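Local coordinates for tubulin-like protein CetZ (Methanosaeta thermophila, PDB 3ZID) that binds guanine nucleotides as a tubulin/FtsZ-type GTPase and probably helps control cell shape in archaea, at residues Glu91-Leu94 / Glu95-Lys99. Sequence-based numbering, arbitrary orientation.
Sequences EMIL and EEIEK
The carbonyl oxygen of Glu91 accepts the amide of Glu95, one turn further along helix 79-98. The bond from Glu95 N to Glu91 O is 2.8 Å long, with the donor tilted 27° from the carbonyl plane. The CB of Glu95 also rests on this oxygen. The Glu95 chain then runs out extended along the exposed surface. The carboxylates of Glu91 and Glu98 flank the same side of the helix, with 6.5 Å between Glu91 OE1 and Glu98 OE1.

Met92 O accepts the amide of Glu96 at 3.2 Å from Glu96 N. The Glu96 side chain bends at chi2 (53°), and its OE2 forms a salt bridge with Arg100. Met92 and Glu96 both touch Leu67 of strand 66-68.

Ile93 O takes Ile97 N in the carbonyl plane at 3.3 Å. The two isoleucines also meet through methyl groups, Ile93 CG2 to Ile97 CD1 at 4.4 Å, a loose apolar contact. Both are buried. Ile93 packs on Phe120 and Ile97 on Leu128 of helix 117-131, while Ile97 also reaches Leu5 and Leu7 of strand 3-9.

Leu94 O receives Glu98 N at 2.9 Å, the straightest of the four bonds, with an N-H...O angle of 166°. The Glu98 chain passes beside this oxygen, its CG 3.5 Å from Leu94 O. The Leu94 side chain turns to Glu127 and Arg131 of helix 117-131.

This is the C-terminal part of an amphipathic alpha helix in the GTPase domain. Successive i to i+4 bonds satisfy four carbonyls. Isoleucine and leucine side chains seat the helix on its neighbours, and glutamates line its outer side. The acids probably make that surface negative, an effect offset in part by the Glu96 salt bridge to Arg100 and by a long, weak ion pair from Glu98 to Arg131.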
ATOM      1  N   GLU A  91     -15.081  18.148   4.780  1.00 47.16           N
ATOM      2  CA  GLU A  91     -15.506  18.982   3.666  1.00 51.88           C
ATOM      3  C   GLU A  91     -14.327  19.705   3.033  1.00 49.76           C
ATOM      4  O   GLU A  91     -14.242  19.831   1.811  1.00 54.63           O
ATOM      5  CB  GLU A  91     -16.576  19.969   4.120  1.00 62.79           C
ATOM      6  CG  GLU A  91     -17.816  19.290   4.712  1.00 74.62           C
ATOM      7  CD  GLU A  91     -18.703  18.593   3.672  1.00 83.12           C
ATOM      8  OE1 GLU A  91     -18.285  18.418   2.505  1.00 83.49           O
ATOM      9  OE2 GLU A  91     -19.838  18.216   4.032  1.00 88.34           O
ATOM     10  N   MET A  92     -13.409  20.158   3.873  1.00 46.61           N
ATOM     11  CA  MET A  92     -12.237  20.886   3.410  1.00 52.51           C
ATOM     12  C   MET A  92     -11.360  19.980   2.547  1.00 49.28           C
ATOM     13  O   MET A  92     -10.850  20.381   1.499  1.00 45.51           O
ATOM     14  CB  MET A  92     -11.455  21.415   4.616  1.00 57.19           C
ATOM     15  CG  MET A  92     -10.257  22.261   4.257  1.00 57.47           C
ATOM     16  SD  MET A  92      -8.711  21.378   4.470  1.00 72.05           S
ATOM     17  CE  MET A  92      -8.699  21.118   6.244  1.00 56.65           C
ATOM     18  N   ILE A  93     -11.183  18.749   3.003  1.00 47.05           N
ATOM     19  CA  ILE A  93     -10.404  17.768   2.267  1.00 36.80           C
ATOM     20  C   ILE A  93     -11.057  17.425   0.924  1.00 37.38           C
ATOM     21  O   ILE A  93     -10.435  17.551  -0.138  1.00 37.05           O
ATOM     22  CB  ILE A  93     -10.195  16.518   3.122  1.00 33.95           C
ATOM     23  CG1 ILE A  93      -9.186  16.840   4.218  1.00 39.26           C
ATOM     24  CG2 ILE A  93      -9.722  15.351   2.271  1.00 35.00           C
ATOM     25  CD1 ILE A  93      -9.398  16.068   5.500  1.00 47.27           C
ATOM     26  N   LEU A  94     -12.324  17.030   0.963  1.00 41.67           N
ATOM     27  CA  LEU A  94     -13.060  16.721  -0.262  1.00 47.25           C
ATOM     28  C   LEU A  94     -13.154  17.886  -1.254  1.00 50.94           C
ATOM     29  O   LEU A  94     -13.131  17.680  -2.476  1.00 51.61           O
ATOM     30  CB  LEU A  94     -14.457  16.206   0.079  1.00 49.31           C
ATOM     31  CG  LEU A  94     -14.487  14.851   0.772  1.00 48.69           C
ATOM     32  CD1 LEU A  94     -15.878  14.578   1.322  1.00 55.77           C
ATOM     33  CD2 LEU A  94     -14.115  13.798  -0.233  1.00 41.79           C
ATOM     34  N   GLU A  95     -13.253  19.099  -0.728  1.00 51.24           N
ATOM     35  CA  GLU A  95     -13.285  20.295  -1.561  1.00 53.75           C
ATOM     36  C   GLU A  95     -12.011  20.406  -2.392  1.00 45.18           C
ATOM     37  O   GLU A  95     -12.054  20.672  -3.595  1.00 40.77           O
ATOM     38  CB  GLU A  95     -13.479  21.539  -0.697  1.00 59.84           C
ATOM     39  CG  GLU A  95     -13.228  22.841  -1.422  1.00 74.10           C
ATOM     40  CD  GLU A  95     -13.566  24.056  -0.573  1.00 88.12           C
ATOM     41  OE1 GLU A  95     -14.019  23.867   0.579  1.00 91.70           O
ATOM     42  OE2 GLU A  95     -13.392  25.193  -1.065  1.00 92.67           O
ATOM     43  N   GLU A  96     -10.877  20.177  -1.742  1.00 44.79           N
ATOM     44  CA  GLU A  96      -9.588  20.255  -2.408  1.00 48.86           C
ATOM     45  C   GLU A  96      -9.493  19.269  -3.563  1.00 46.40           C
ATOM     46  O   GLU A  96      -8.913  19.572  -4.611  1.00 46.45           O
ATOM     47  CB  GLU A  96      -8.455  20.008  -1.409  1.00 57.61           C
ATOM     48  CG  GLU A  96      -7.064  20.058  -2.031  1.00 68.46           C
ATOM     49  CD  GLU A  96      -6.791  21.325  -2.819  1.00 77.47           C
ATOM     50  OE1 GLU A  96      -7.287  22.402  -2.417  1.00 80.36           O
ATOM     51  OE2 GLU A  96      -6.098  21.228  -3.860  1.00 76.20           O
ATOM     52  N   ILE A  97     -10.071  18.091  -3.371  1.00 45.92           N
ATOM     53  CA  ILE A  97     -10.097  17.077  -4.417  1.00 42.45           C
ATOM     54  C   ILE A  97     -11.011  17.483  -5.568  1.00 41.12           C
ATOM     55  O   ILE A  97     -10.614  17.434  -6.733  1.00 36.91           O
ATOM     56  CB  ILE A  97     -10.543  15.726  -3.842  1.00 36.22           C
ATOM     57  CG1 ILE A  97      -9.473  15.211  -2.879  1.00 31.98           C
ATOM     58  CG2 ILE A  97     -10.846  14.740  -4.956  1.00 27.76           C
ATOM     59  CD1 ILE A  97      -9.945  14.132  -1.955  1.00 36.08           C
ATOM     60  N   GLU A  98     -12.226  17.911  -5.235  1.00 48.40           N
ATOM     61  CA  GLU A  98     -13.207  18.289  -6.254  1.00 52.88           C
ATOM     62  C   GLU A  98     -12.769  19.473  -7.118  1.00 49.62           C
ATOM     63  O   GLU A  98     -13.170  19.577  -8.275  1.00 51.11           O
ATOM     64  CB  GLU A  98     -14.580  18.526  -5.628  1.00 63.68           C
ATOM     65  CG  GLU A  98     -15.253  17.228  -5.202  1.00 78.63           C
ATOM     66  CD  GLU A  98     -16.375  17.431  -4.202  1.00 93.69           C
ATOM     67  OE1 GLU A  98     -16.580  18.580  -3.750  1.00100.77           O
ATOM     68  OE2 GLU A  98     -17.057  16.437  -3.874  1.00 95.55           O
ATOM     69  N   LYS A  99     -11.923  20.339  -6.572  1.00 53.16           N
ATOM     70  CA  LYS A  99     -11.381  21.464  -7.333  1.00 54.23           C
ATOM     71  C   LYS A  99     -10.588  21.019  -8.557  1.00 52.35           C
ATOM     72  O   LYS A  99     -10.401  21.798  -9.489  1.00 47.45           O
ATOM     73  CB  LYS A  99     -10.440  22.299  -6.459  1.00 56.91           C
ATOM     74  CG  LYS A  99     -11.103  23.062  -5.331  1.00 62.12           C
ATOM     75  CD  LYS A  99     -10.089  23.938  -4.610  1.00 65.89           C
ATOM     76  CE  LYS A  99     -10.749  24.774  -3.522  1.00 72.88           C
ATOM     77  NZ  LYS A  99      -9.775  25.679  -2.852  1.00 75.84           N
TER